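Local coordinates for protein phosphoribosylformylglycinamidine synthase 2 (Thermus thermophilus, PDB 3VIU) that belongs to the PurM-like AIR synthase-related family, is built from two tandem halves, and binds ADP and a magnesium ion, at residues G13-I18 against V29-F34; W38-H41 against N46-P49; S270-K275 against V309-E314; V280-D285 against E298-E303. All coordinates share one frame; numbering follows the deposited sequence.

How the contacts relate
All four contacts are buried, but contact 2 differs in chemistry: a glutamate carboxylate grips a backbone N-H and a water, near the bound ADP, whereas contacts 1, 3 and 4 are apolar. Contact 1 joins two helices of the N-terminal linker region and leads directly along the chain into contact 2; the two touch where Ile-18 CG1 meets Trp-38 CZ3 at 3.6 Å. Contacts 3 and 4 both rest on the same seven-stranded sheet, contact 4 falling within the chain between the two segments of contact 3. Contacts 1 and 4 also meet, Val-29 CG1 lying 3.7 Å from Leu-300 CD1, so that helix 28-37 of the linker packs against helix 296-301 of the AIR synthase-related domain.

Contact 1 of 4, residues G13-I18 against V29-F34; sequences GEYREI and VELLLF
Two helices of the N-terminal linker domain, 12-22 and 28-37, pack here through Ile-18 against Phe-34 and Tyr-15 against Leu-31. Ile-18 lays its side chain over one face of the Phe-34 ring. Its branch methyl CG2 sits 3.7 Å from the ring centroid and 14° off the normal, a CH-pi contact slightly offset toward the rim on the CE1 and CZ side. The longer branch runs to the other end of the ring, where CD1 of Ile-18 comes to 3.4 Å from CG of Phe-34 and also meets its CB. With CG1 turned beside the backbone N (chi1 -67°) and CD1 extended beyond it, the two branches of Ile-18 span the ring from root to far edge.

Both segments belong to a helical hairpin whose short connection, 23-27, turns the chain back on itself. One turn away from the Ile-Phe pair, the contact is looser: Leu-31 CD2 reaches the edge of the Tyr-15 ring, near its plane, at 4.4 Å from CD2 of Tyr-15. The phenol end of Tyr-15 is held by a hydrogen bond to Glu-25, within that connection. Helix 2-8 covers the Tyr-15 and Leu-31 pair through Ala-5, while Trp-38 meets Phe-34 edge-to-face.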
loop_
_atom_site.group_PDB
_atom_site.type_symbol
_atom_site.label_atom_id
_atom_site.label_comp_id
_atom_site.label_asym_id
_atom_site.label_seq_id
_atom_site.Cartn_x
_atom_site.Cartn_y
_atom_site.Cartn_z
ATOM N N GLY A 13 -2.958 -34.399 -2.332
ATOM C CA GLY A 13 -2.262 -34.157 -3.580
ATOM C C GLY A 13 -0.931 -33.473 -3.341
ATOM O O GLY A 13 0.083 -33.851 -3.925
ATOM N N GLU A 14 -0.932 -32.467 -2.474
ATOM C CA GLU A 14 0.287 -31.734 -2.160
ATOM C C GLU A 14 1.300 -32.594 -1.421
ATOM O O GLU A 14 2.504 -32.468 -1.640
ATOM C CB GLU A 14 -0.040 -30.490 -1.332
ATOM C CG GLU A 14 -0.216 -29.242 -2.175
ATOM C CD GLU A 14 -0.561 -28.021 -1.356
ATOM O OE1 GLU A 14 0.090 -27.799 -0.315
ATOM O OE2 GLU A 14 -1.477 -27.277 -1.762
ATOM N N TYR A 15 0.813 -33.466 -0.545
ATOM C CA TYR A 15 1.691 -34.345 0.217
ATOM C C TYR A 15 2.348 -35.353 -0.711
ATOM O O TYR A 15 3.529 -35.665 -0.569
ATOM C CB TYR A 15 0.906 -35.079 1.312
ATOM C CG TYR A 15 1.719 -36.118 2.053
ATOM C CD1 TYR A 15 1.791 -37.436 1.596
ATOM C CD2 TYR A 15 2.448 -35.778 3.192
ATOM C CE1 TYR A 15 2.571 -38.386 2.255
ATOM C CE2 TYR A 15 3.232 -36.719 3.859
ATOM C CZ TYR A 15 3.289 -38.019 3.385
ATOM O OH TYR A 15 4.068 -38.946 4.036
ATOM N N ARG A 16 1.578 -35.862 -1.663
ATOM C CA ARG A 16 2.108 -36.831 -2.603
ATOM C C ARG A 16 3.218 -36.191 -3.428
ATOM O O ARG A 16 4.194 -36.851 -3.791
ATOM C CB ARG A 16 1.000 -37.339 -3.529
ATOM C CG ARG A 16 1.349 -38.651 -4.210
ATOM C CD ARG A 16 1.556 -39.741 -3.166
ATOM N NE ARG A 16 0.304 -40.069 -2.488
ATOM C CZ ARG A 16 0.214 -40.519 -1.240
ATOM N NH1 ARG A 16 -0.979 -40.793 -0.728
ATOM N NH2 ARG A 16 1.305 -40.683 -0.500
ATOM N N GLU A 17 3.073 -34.900 -3.716
ATOM C CA GLU A 17 4.073 -34.196 -4.502
ATOM C C GLU A 17 5.341 -33.964 -3.689
ATOM O O GLU A 17 6.438 -33.904 -4.239
ATOM C CB GLU A 17 3.523 -32.860 -5.003
ATOM C CG GLU A 17 4.318 -32.293 -6.173
ATOM C CD GLU A 17 3.623 -31.129 -6.855
ATOM O OE1 GLU A 17 2.417 -31.250 -7.164
ATOM O OE2 GLU A 17 4.289 -30.098 -7.092
ATOM N N ILE A 18 5.185 -33.840 -2.377
ATOM C CA ILE A 18 6.323 -33.625 -1.497
ATOM C C ILE A 18 7.172 -34.885 -1.376
ATOM O O ILE A 18 8.394 -34.802 -1.270
ATOM C CB ILE A 18 5.866 -33.183 -0.080
ATOM C CG1 ILE A 18 5.229 -31.790 -0.155
ATOM C CG2 ILE A 18 7.054 -33.180 0.884
ATOM C CD1 ILE A 18 4.653 -31.306 1.147
ATOM N N VAL A 29 9.228 -32.825 11.541
ATOM C CA VAL A 29 9.731 -31.468 11.352
ATOM C C VAL A 29 9.600 -31.002 9.902
ATOM O O VAL A 29 9.020 -29.949 9.629
ATOM C CB VAL A 29 11.212 -31.359 11.782
ATOM C CG1 VAL A 29 11.765 -29.994 11.413
ATOM C CG2 VAL A 29 11.334 -31.588 13.279
ATOM N N GLU A 30 10.143 -31.790 8.979
ATOM C CA GLU A 30 10.080 -31.459 7.562
ATOM C C GLU A 30 8.637 -31.244 7.102
ATOM O O GLU A 30 8.357 -30.358 6.286
ATOM C CB GLU A 30 10.751 -32.569 6.743
ATOM C CG GLU A 30 12.260 -32.633 6.953
ATOM C CD GLU A 30 12.915 -33.828 6.288
ATOM O OE1 GLU A 30 14.148 -33.782 6.081
ATOM O OE2 GLU A 30 12.205 -34.813 5.982
ATOM N N LEU A 31 7.719 -32.047 7.635
ATOM C CA LEU A 31 6.319 -31.917 7.268
ATOM C C LEU A 31 5.830 -30.535 7.692
ATOM O O LEU A 31 5.192 -29.821 6.915
ATOM C CB LEU A 31 5.477 -32.994 7.955
ATOM C CG LEU A 31 4.462 -33.745 7.082
ATOM C CD1 LEU A 31 3.548 -34.550 7.983
ATOM C CD2 LEU A 31 3.638 -32.782 6.246
ATOM N N LEU A 32 6.136 -30.162 8.932
ATOM C CA LEU A 32 5.733 -28.867 9.461
ATOM C C LEU A 32 6.309 -27.722 8.627
ATOM O O LEU A 32 5.668 -26.683 8.468
ATOM C CB LEU A 32 6.157 -28.751 10.933
ATOM C CG LEU A 32 5.091 -29.070 11.999
ATOM C CD1 LEU A 32 4.140 -30.137 11.507
ATOM C CD2 LEU A 32 5.767 -29.520 13.287
ATOM N N LEU A 33 7.508 -27.913 8.082
ATOM C CA LEU A 33 8.127 -26.884 7.255
ATOM C C LEU A 33 7.304 -26.660 5.978
ATOM O O LEU A 33 7.041 -25.516 5.583
ATOM C CB LEU A 33 9.564 -27.283 6.887
ATOM C CG LEU A 33 10.597 -27.437 8.019
ATOM C CD1 LEU A 33 11.956 -27.783 7.424
ATOM C CD2 LEU A 33 10.697 -26.156 8.834
ATOM N N PHE A 34 6.901 -27.750 5.332
ATOM C CA PHE A 34 6.112 -27.641 4.114
ATOM C C PHE A 34 4.740 -27.027 4.366
ATOM O O PHE A 34 4.290 -26.173 3.605
ATOM C CB PHE A 34 5.944 -29.007 3.451
ATOM C CG PHE A 34 7.116 -29.412 2.608
ATOM C CD1 PHE A 34 8.095 -30.263 3.111
ATOM C CD2 PHE A 34 7.256 -28.923 1.314
ATOM C CE1 PHE A 34 9.199 -30.618 2.331
ATOM C CE2 PHE A 34 8.350 -29.269 0.534
ATOM C CZ PHE A 34 9.323 -30.118 1.042
#

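Contact 2 of 4, residues W38-H41 against N46-P49; sequences WSEH and NSRP
Charge-assisted hydrogen bonding comes first: the carboxylate of Glu-40 receives the backbone N-H of Asn-46. Glu-40 OE1 takes the stronger bond, 2.8 Å from Asn-46 N with an N-H...O angle of 159°, using the syn lone pair on the side of its other oxygen. Glu-40 OE2 lies 3.4 Å from the same nitrogen, and its bond is weak, so the N-H leans clearly to one oxygen of the pair. The carboxylate reaches this place because the chain leaves with CG anti to the backbone N (chi1 -169°) and then bends at chi2 (76°). The Glu-40 and Asn-46 side chains cross at about a right angle, with the carboxylate and amide planes turned 46° apart.

A water adds to this. It donates to Glu-40 OE1 at 2.6 Å, so OE1 accepts from both a backbone N-H and a water. The same water is modelled 2.4 Å from Ser-47 OG, implausibly short for a hydrogen bond, which leaves a bridge to Ser-47 doubtful.

Around the turn, Arg-48 hydrogen-bonds to the carbonyls of Ala-43 and Ala-363, and Leu-526 touches the Glu-40 side chain. Ser-39 occupies the N-cap position of the short helix 40-43, which places Glu-40 in its first turn. A carboxylate from this helix thus ties down the chain just before helix 48-51, next to the ADP pocket, where Tyr-44 and Leu-51 are lining residues and the Ser-47 side chain lies about 6 Å from the nucleotide.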
loop_
_atom_site.group_PDB
_atom_site.type_symbol
_atom_site.label_atom_id
_atom_site.label_comp_id
_atom_site.label_asym_id
_atom_site.label_seq_id
_atom_site.Cartn_x
_atom_site.Cartn_y
_atom_site.Cartn_z
ATOM N N TRP A 38 4.306 -23.938 2.006
ATOM C CA TRP A 38 3.383 -24.196 0.910
ATOM C C TRP A 38 1.994 -23.595 1.116
ATOM O O TRP A 38 1.097 -23.792 0.296
ATOM C CB TRP A 38 3.286 -25.705 0.676
ATOM C CG TRP A 38 4.391 -26.226 -0.186
ATOM C CD1 TRP A 38 5.639 -25.689 -0.335
ATOM C CD2 TRP A 38 4.343 -27.374 -1.043
ATOM N NE1 TRP A 38 6.368 -26.427 -1.235
ATOM C CE2 TRP A 38 5.597 -27.469 -1.684
ATOM C CE3 TRP A 38 3.360 -28.334 -1.331
ATOM C CZ2 TRP A 38 5.897 -28.484 -2.597
ATOM C CZ3 TRP A 38 3.661 -29.344 -2.238
ATOM C CH2 TRP A 38 4.920 -29.410 -2.860
ATOM N N SER A 39 1.816 -22.866 2.214
ATOM C CA SER A 39 0.537 -22.222 2.505
ATOM C C SER A 39 0.393 -21.052 1.527
ATOM O O SER A 39 1.398 -20.529 1.038
ATOM C CB SER A 39 0.514 -21.700 3.949
ATOM O OG SER A 39 1.393 -20.596 4.115
ATOM N N GLU A 40 -0.836 -20.635 1.240
ATOM C CA GLU A 40 -1.030 -19.541 0.292
ATOM C C GLU A 40 -0.249 -18.291 0.680
ATOM O O GLU A 40 0.259 -17.583 -0.184
ATOM C CB GLU A 40 -2.513 -19.180 0.158
ATOM C CG GLU A 40 -2.801 -18.228 -1.003
ATOM C CD GLU A 40 -2.775 -18.919 -2.359
ATOM O OE1 GLU A 40 -2.569 -18.227 -3.383
ATOM O OE2 GLU A 40 -2.974 -20.152 -2.403
ATOM N N HIS A 41 -0.155 -18.030 1.981
ATOM C CA HIS A 41 0.554 -16.853 2.477
ATOM C C HIS A 41 1.967 -16.767 1.917
ATOM O O HIS A 41 2.374 -15.729 1.400
ATOM C CB HIS A 41 0.618 -16.860 4.009
ATOM C CG HIS A 41 1.230 -15.622 4.590
ATOM N ND1 HIS A 41 0.527 -14.447 4.748
ATOM C CD2 HIS A 41 2.496 -15.357 4.993
ATOM C CE1 HIS A 41 1.332 -13.512 5.220
ATOM N NE2 HIS A 41 2.534 -14.037 5.377
ATOM N N ASN A 46 -2.457 -19.802 -5.726
ATOM C CA ASN A 46 -3.533 -19.482 -6.651
ATOM C C ASN A 46 -3.394 -18.161 -7.389
ATOM O O ASN A 46 -4.145 -17.900 -8.330
ATOM C CB ASN A 46 -4.870 -19.505 -5.919
ATOM C CG ASN A 46 -5.226 -20.886 -5.419
ATOM O OD1 ASN A 46 -4.665 -21.379 -4.436
ATOM N ND2 ASN A 46 -6.155 -21.528 -6.104
ATOM N N SER A 47 -2.430 -17.341 -6.987
ATOM C CA SER A 47 -2.240 -16.033 -7.609
ATOM C C SER A 47 -1.062 -15.907 -8.563
ATOM O O SER A 47 -1.097 -15.071 -9.462
ATOM C CB SER A 47 -2.116 -14.948 -6.534
ATOM O OG SER A 47 -0.955 -15.145 -5.749
ATOM N N ARG A 48 -0.023 -16.719 -8.374
ATOM C CA ARG A 48 1.150 -16.643 -9.242
ATOM C C ARG A 48 0.833 -16.700 -10.736
ATOM O O ARG A 48 1.243 -15.821 -11.487
ATOM C CB ARG A 48 2.165 -17.733 -8.875
ATOM C CG ARG A 48 3.333 -17.229 -8.007
ATOM C CD ARG A 48 3.822 -18.294 -7.015
ATOM N NE ARG A 48 4.372 -19.482 -7.666
ATOM C CZ ARG A 48 4.614 -20.634 -7.046
ATOM N NH1 ARG A 48 4.355 -20.767 -5.751
ATOM N NH2 ARG A 48 5.120 -21.659 -7.721
ATOM N N PRO A 49 0.080 -17.719 -11.185
ATOM C CA PRO A 49 -0.259 -17.837 -12.607
ATOM C C PRO A 49 -0.854 -16.566 -13.217
ATOM O O PRO A 49 -0.644 -16.284 -14.397
ATOM C CB PRO A 49 -1.258 -18.994 -12.627
ATOM C CG PRO A 49 -0.840 -19.823 -11.479
ATOM C CD PRO A 49 -0.567 -18.793 -10.413
HETATM O O HOH W 1 -1.946 -15.729 -3.621
#

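Contact 3 of 4, residues S270-K275 against V309-E314; sequences SELAHK and VLVPKE
With its CG anti to the backbone N (chi1 171°), Leu-272 extends from helix 264-275 toward strand 307-312, and chi2 of 51° turns the CD2 methyl onto two valines. Both valines hold CG1 anti to their own backbone N; their different positions along the strand relative to Leu-272 make CG2 of Val-311 but CG1 of Val-309 the nearer methyl. The same leucine methyl serves both: Leu-272 CD2 is 3.7 Å from Val-311 CG2 and 4.1 Å from Val-309 CG1. The leucine side chain runs at a slant to each valine, so the meeting is methyl on methyl, without broad overlap, and the two segments together bury just 86 Å².

The valines are two residues apart and so project from one face of the strand, while the CB of Leu-310 between them points away and its side chain packs on Leu-320 and Phe-324 of helix 317-326. This is helix-on-sheet packing in the AIR synthase-related C-terminal domain: helix 264-275 lies against one face of a mixed seven-stranded sheet, and helix 317-326 against the other. Strand 307-312 runs between antiparallel neighbours 254-259 and 196-201. From these, Gln-258 touches both Leu-272 and Val-309, and Ile-197 touches both valines. Ser-189, from a loop, also meets Leu-272.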
loop_
_atom_site.group_PDB
_atom_site.type_symbol
_atom_site.label_atom_id
_atom_site.label_comp_id
_atom_site.label_asym_id
_atom_site.label_seq_id
_atom_site.Cartn_x
_atom_site.Cartn_y
_atom_site.Cartn_z
ATOM N N SER A 270 16.003 -20.465 3.478
ATOM C CA SER A 270 15.692 -21.228 2.276
ATOM C C SER A 270 15.500 -20.276 1.100
ATOM O O SER A 270 15.932 -20.555 -0.020
ATOM C CB SER A 270 14.427 -22.065 2.482
ATOM O OG SER A 270 13.285 -21.237 2.591
ATOM N N GLU A 271 14.850 -19.149 1.361
ATOM C CA GLU A 271 14.619 -18.152 0.327
ATOM C C GLU A 271 15.986 -17.628 -0.099
ATOM O O GLU A 271 16.332 -17.636 -1.282
ATOM C CB GLU A 271 13.781 -17.009 0.891
ATOM C CG GLU A 271 12.833 -16.353 -0.093
ATOM C CD GLU A 271 11.871 -15.395 0.601
ATOM O OE1 GLU A 271 12.209 -14.197 0.756
ATOM O OE2 GLU A 271 10.781 -15.855 1.011
ATOM N N LEU A 272 16.762 -17.179 0.884
ATOM C CA LEU A 272 18.098 -16.651 0.637
ATOM C C LEU A 272 18.955 -17.666 -0.112
ATOM O O LEU A 272 19.675 -17.312 -1.050
ATOM C CB LEU A 272 18.771 -16.280 1.963
ATOM C CG LEU A 272 20.251 -15.897 1.933
ATOM C CD1 LEU A 272 20.508 -14.832 0.874
ATOM C CD2 LEU A 272 20.664 -15.398 3.312
ATOM N N ALA A 273 18.863 -18.926 0.302
ATOM C CA ALA A 273 19.628 -19.997 -0.317
ATOM C C ALA A 273 19.169 -20.248 -1.749
ATOM O O ALA A 273 19.984 -20.363 -2.668
ATOM C CB ALA A 273 19.487 -21.266 0.499
ATOM N N HIS A 274 17.859 -20.327 -1.932
ATOM C CA HIS A 274 17.284 -20.580 -3.243
ATOM C C HIS A 274 17.650 -19.519 -4.293
ATOM O O HIS A 274 18.019 -19.857 -5.421
ATOM C CB HIS A 274 15.769 -20.690 -3.114
ATOM C CG HIS A 274 15.088 -21.114 -4.376
ATOM N ND1 HIS A 274 15.314 -22.341 -4.964
ATOM C CD2 HIS A 274 14.205 -20.469 -5.173
ATOM C CE1 HIS A 274 14.600 -22.430 -6.071
ATOM N NE2 HIS A 274 13.918 -21.309 -6.221
ATOM N N LYS A 275 17.552 -18.245 -3.921
ATOM C CA LYS A 275 17.879 -17.146 -4.830
ATOM C C LYS A 275 19.368 -17.106 -5.134
ATOM O O LYS A 275 19.786 -16.531 -6.137
ATOM C CB LYS A 275 17.469 -15.794 -4.226
ATOM C CG LYS A 275 15.995 -15.683 -3.853
ATOM C CD LYS A 275 15.619 -14.265 -3.438
ATOM C CE LYS A 275 14.241 -14.230 -2.778
ATOM N NZ LYS A 275 13.238 -15.015 -3.545
ATOM N N VAL A 309 18.581 -11.470 9.335
ATOM C CA VAL A 309 19.620 -12.356 8.825
ATOM C C VAL A 309 20.599 -11.514 7.992
ATOM O O VAL A 309 20.170 -10.725 7.149
ATOM C CB VAL A 309 19.012 -13.457 7.921
ATOM C CG1 VAL A 309 20.104 -14.173 7.156
ATOM C CG2 VAL A 309 18.242 -14.453 8.772
ATOM N N LEU A 310 21.900 -11.663 8.235
ATOM C CA LEU A 310 22.893 -10.908 7.469
ATOM C C LEU A 310 24.061 -11.779 7.010
ATOM O O LEU A 310 24.536 -12.641 7.748
ATOM C CB LEU A 310 23.419 -9.718 8.279
ATOM C CG LEU A 310 22.370 -8.735 8.805
ATOM C CD1 LEU A 310 21.851 -9.235 10.133
ATOM C CD2 LEU A 310 22.971 -7.361 8.975
ATOM N N VAL A 311 24.516 -11.539 5.784
ATOM C CA VAL A 311 25.618 -12.292 5.194
ATOM C C VAL A 311 26.776 -11.345 4.948
ATOM O O VAL A 311 26.760 -10.566 3.992
ATOM C CB VAL A 311 25.210 -12.913 3.833
ATOM C CG1 VAL A 311 26.350 -13.753 3.271
ATOM C CG2 VAL A 311 23.950 -13.750 3.996
ATOM N N PRO A 312 27.797 -11.392 5.811
ATOM C CA PRO A 312 28.946 -10.501 5.627
ATOM C C PRO A 312 29.791 -10.914 4.430
ATOM O O PRO A 312 29.907 -12.104 4.120
ATOM C CB PRO A 312 29.712 -10.644 6.940
ATOM C CG PRO A 312 29.453 -12.088 7.314
ATOM C CD PRO A 312 27.968 -12.253 6.999
ATOM N N LYS A 313 30.368 -9.923 3.759
ATOM C CA LYS A 313 31.231 -10.181 2.613
ATOM C C LYS A 313 32.491 -10.865 3.122
ATOM O O LYS A 313 32.793 -10.816 4.317
ATOM C CB LYS A 313 31.623 -8.873 1.925
ATOM C CG LYS A 313 30.487 -8.153 1.223
ATOM C CD LYS A 313 31.033 -6.945 0.485
ATOM C CE LYS A 313 30.106 -6.497 -0.623
ATOM N NZ LYS A 313 30.787 -5.485 -1.461
ATOM N N GLU A 314 33.226 -11.501 2.219
ATOM C CA GLU A 314 34.460 -12.177 2.595
ATOM C C GLU A 314 35.426 -11.214 3.274
ATOM O O GLU A 314 35.748 -10.153 2.725
ATOM C CB GLU A 314 35.132 -12.777 1.359
ATOM C CG GLU A 314 36.513 -13.357 1.622
ATOM C CD GLU A 314 36.879 -14.442 0.633
ATOM O OE1 GLU A 314 36.992 -14.138 -0.578
ATOM O OE2 GLU A 314 37.046 -15.605 1.072
#

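Contact 4 of 4, residues V280-D285 against E298-E303; sequences VELHLD and ELLLSE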
loop_
_atom_site.group_PDB
_atom_site.type_symbol
_atom_site.label_atom_id
_atom_site.label_comp_id
_atom_site.label_asym_id
_atom_site.label_seq_id
_atom_site.Cartn_x
_atom_site.Cartn_y
_atom_site.Cartn_z
ATOM N N VAL A 280 21.871 -23.878 2.432
ATOM C CA VAL A 280 22.287 -23.334 3.712
ATOM C C VAL A 280 22.179 -24.358 4.841
ATOM O O VAL A 280 21.195 -25.089 4.944
ATOM C CB VAL A 280 21.451 -22.083 4.066
ATOM C CG1 VAL A 280 19.992 -22.376 3.840
ATOM C CG2 VAL A 280 21.688 -21.677 5.525
ATOM N N GLU A 281 23.212 -24.414 5.671
ATOM C CA GLU A 281 23.241 -25.321 6.808
ATOM C C GLU A 281 22.950 -24.461 8.036
ATOM O O GLU A 281 23.694 -23.519 8.330
ATOM C CB GLU A 281 24.628 -25.965 6.940
ATOM C CG GLU A 281 24.759 -26.996 8.067
ATOM C CD GLU A 281 26.161 -27.616 8.149
ATOM O OE1 GLU A 281 27.039 -27.070 8.862
ATOM O OE2 GLU A 281 26.381 -28.645 7.482
ATOM N N LEU A 282 21.868 -24.769 8.741
ATOM C CA LEU A 282 21.498 -24.010 9.932
ATOM C C LEU A 282 21.825 -24.782 11.208
ATOM O O LEU A 282 21.452 -25.942 11.362
ATOM C CB LEU A 282 19.998 -23.665 9.894
ATOM C CG LEU A 282 19.352 -23.000 11.121
ATOM C CD1 LEU A 282 20.086 -21.721 11.504
ATOM C CD2 LEU A 282 17.892 -22.695 10.808
ATOM N N HIS A 283 22.543 -24.132 12.111
ATOM C CA HIS A 283 22.911 -24.737 13.382
ATOM C C HIS A 283 21.977 -24.131 14.422
ATOM O O HIS A 283 22.263 -23.074 14.974
ATOM C CB HIS A 283 24.362 -24.398 13.719
ATOM C CG HIS A 283 25.360 -24.968 12.758
ATOM N ND1 HIS A 283 25.901 -26.228 12.904
ATOM C CD2 HIS A 283 25.915 -24.451 11.634
ATOM C CE1 HIS A 283 26.745 -26.461 11.915
ATOM N NE2 HIS A 283 26.772 -25.399 11.130
ATOM N N LEU A 284 20.854 -24.789 14.679
ATOM C CA LEU A 284 19.892 -24.261 15.634
ATOM C C LEU A 284 20.454 -24.015 17.018
ATOM O O LEU A 284 19.952 -23.155 17.740
ATOM C CB LEU A 284 18.663 -25.173 15.737
ATOM C CG LEU A 284 17.697 -25.073 14.551
ATOM C CD1 LEU A 284 16.549 -26.066 14.726
ATOM C CD2 LEU A 284 17.177 -23.637 14.432
ATOM N N ASP A 285 21.496 -24.749 17.391
ATOM C CA ASP A 285 22.078 -24.576 18.715
ATOM C C ASP A 285 22.721 -23.213 18.895
ATOM O O ASP A 285 22.899 -22.753 20.018
ATOM C CB ASP A 285 23.120 -25.664 19.004
ATOM C CG ASP A 285 22.527 -27.057 18.995
ATOM O OD1 ASP A 285 21.427 -27.239 19.562
ATOM O OD2 ASP A 285 23.167 -27.967 18.430
ATOM N N GLU A 298 9.762 -25.528 16.687
ATOM C CA GLU A 298 9.450 -24.254 17.339
ATOM C C GLU A 298 10.464 -23.179 16.970
ATOM O O GLU A 298 10.102 -22.035 16.700
ATOM C CB GLU A 298 9.433 -24.419 18.857
ATOM C CG GLU A 298 8.185 -25.095 19.383
ATOM C CD GLU A 298 8.262 -25.389 20.867
ATOM O OE1 GLU A 298 7.206 -25.696 21.454
ATOM O OE2 GLU A 298 9.375 -25.325 21.442
ATOM N N LEU A 299 11.739 -23.546 16.967
ATOM C CA LEU A 299 12.778 -22.592 16.622
ATOM C C LEU A 299 12.674 -22.252 15.145
ATOM O O LEU A 299 12.723 -21.081 14.760
ATOM C CB LEU A 299 14.161 -23.174 16.939
ATOM C CG LEU A 299 14.445 -23.402 18.435
ATOM C CD1 LEU A 299 15.704 -24.233 18.613
ATOM C CD2 LEU A 299 14.574 -22.058 19.144
ATOM N N LEU A 300 12.497 -23.283 14.327
ATOM C CA LEU A 300 12.400 -23.117 12.879
ATOM C C LEU A 300 11.206 -22.302 12.388
ATOM O O LEU A 300 11.321 -21.547 11.422
ATOM C CB LEU A 300 12.370 -24.487 12.199
ATOM C CG LEU A 300 13.676 -25.283 12.138
ATOM C CD1 LEU A 300 13.376 -26.716 11.766
ATOM C CD2 LEU A 300 14.608 -24.656 11.124
ATOM N N LEU A 301 10.064 -22.442 13.049
ATOM C CA LEU A 301 8.873 -21.737 12.602
ATOM C C LEU A 301 8.444 -20.524 13.412
ATOM O O LEU A 301 7.433 -19.897 13.105
ATOM C CB LEU A 301 7.721 -22.737 12.484
ATOM C CG LEU A 301 8.094 -23.909 11.566
ATOM C CD1 LEU A 301 6.900 -24.808 11.324
ATOM C CD2 LEU A 301 8.612 -23.353 10.257
ATOM N N SER A 302 9.200 -20.190 14.449
ATOM C CA SER A 302 8.864 -19.026 15.246
ATOM C C SER A 302 8.869 -17.809 14.341
ATOM O O SER A 302 9.683 -17.709 13.423
ATOM C CB SER A 302 9.890 -18.800 16.347
ATOM O OG SER A 302 9.723 -17.510 16.911
ATOM N N GLU A 303 7.961 -16.879 14.603
ATOM C CA GLU A 303 7.897 -15.657 13.819
ATOM C C GLU A 303 8.096 -14.483 14.760
ATOM O O GLU A 303 7.414 -13.468 14.649
ATOM C CB GLU A 303 6.551 -15.561 13.100
ATOM C CG GLU A 303 6.341 -16.701 12.113
ATOM C CD GLU A 303 4.995 -16.656 11.415
ATOM O OE1 GLU A 303 4.760 -17.521 10.537
ATOM O OE2 GLU A 303 4.181 -15.763 11.742
#
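Leu-284 spreads its two methyls over the side of helix 296-301 that bears Leu-299 and Leu-300. Its CD2 lies 3.9 Å from CB of Leu-299, close to the helix backbone, while its CD1 is likewise 3.9 Å from CG of Leu-300. The fork of one leucine therefore bridges two consecutive helix residues. Toward Leu-299 the side chains pass in opposite directions; toward Leu-300 they cross at about a right angle. Leu-300 leaves the helix with CG beside its backbone N (chi1 -74°), and its CD2 methyl reaches Leu-282, whose own CD2 lies 3.8 Å from CD2 of Leu-300. Leu-282 carries its CG anti to the backbone N (chi1 173°), which extends it from the strand toward the helix.

No hydrogen bond crosses between the segments: the 182 Å² buried here belongs to four buried leucines. Leu-282 sits on the strand, and Leu-284 in the short 3-10 turn that follows it, so the apolar face continues past the strand's end.

Strand 279-283 runs between 331-338, antiparallel, and 342-347, parallel, in the seven-stranded sheet; Val-345 of the latter touches Leu-284. Leu-269 of helix 264-275 packs on Leu-282, and Leu-33 of helix 28-37 reaches Leu-300, placing helix 296-301 between the sheet and the N-terminal linker.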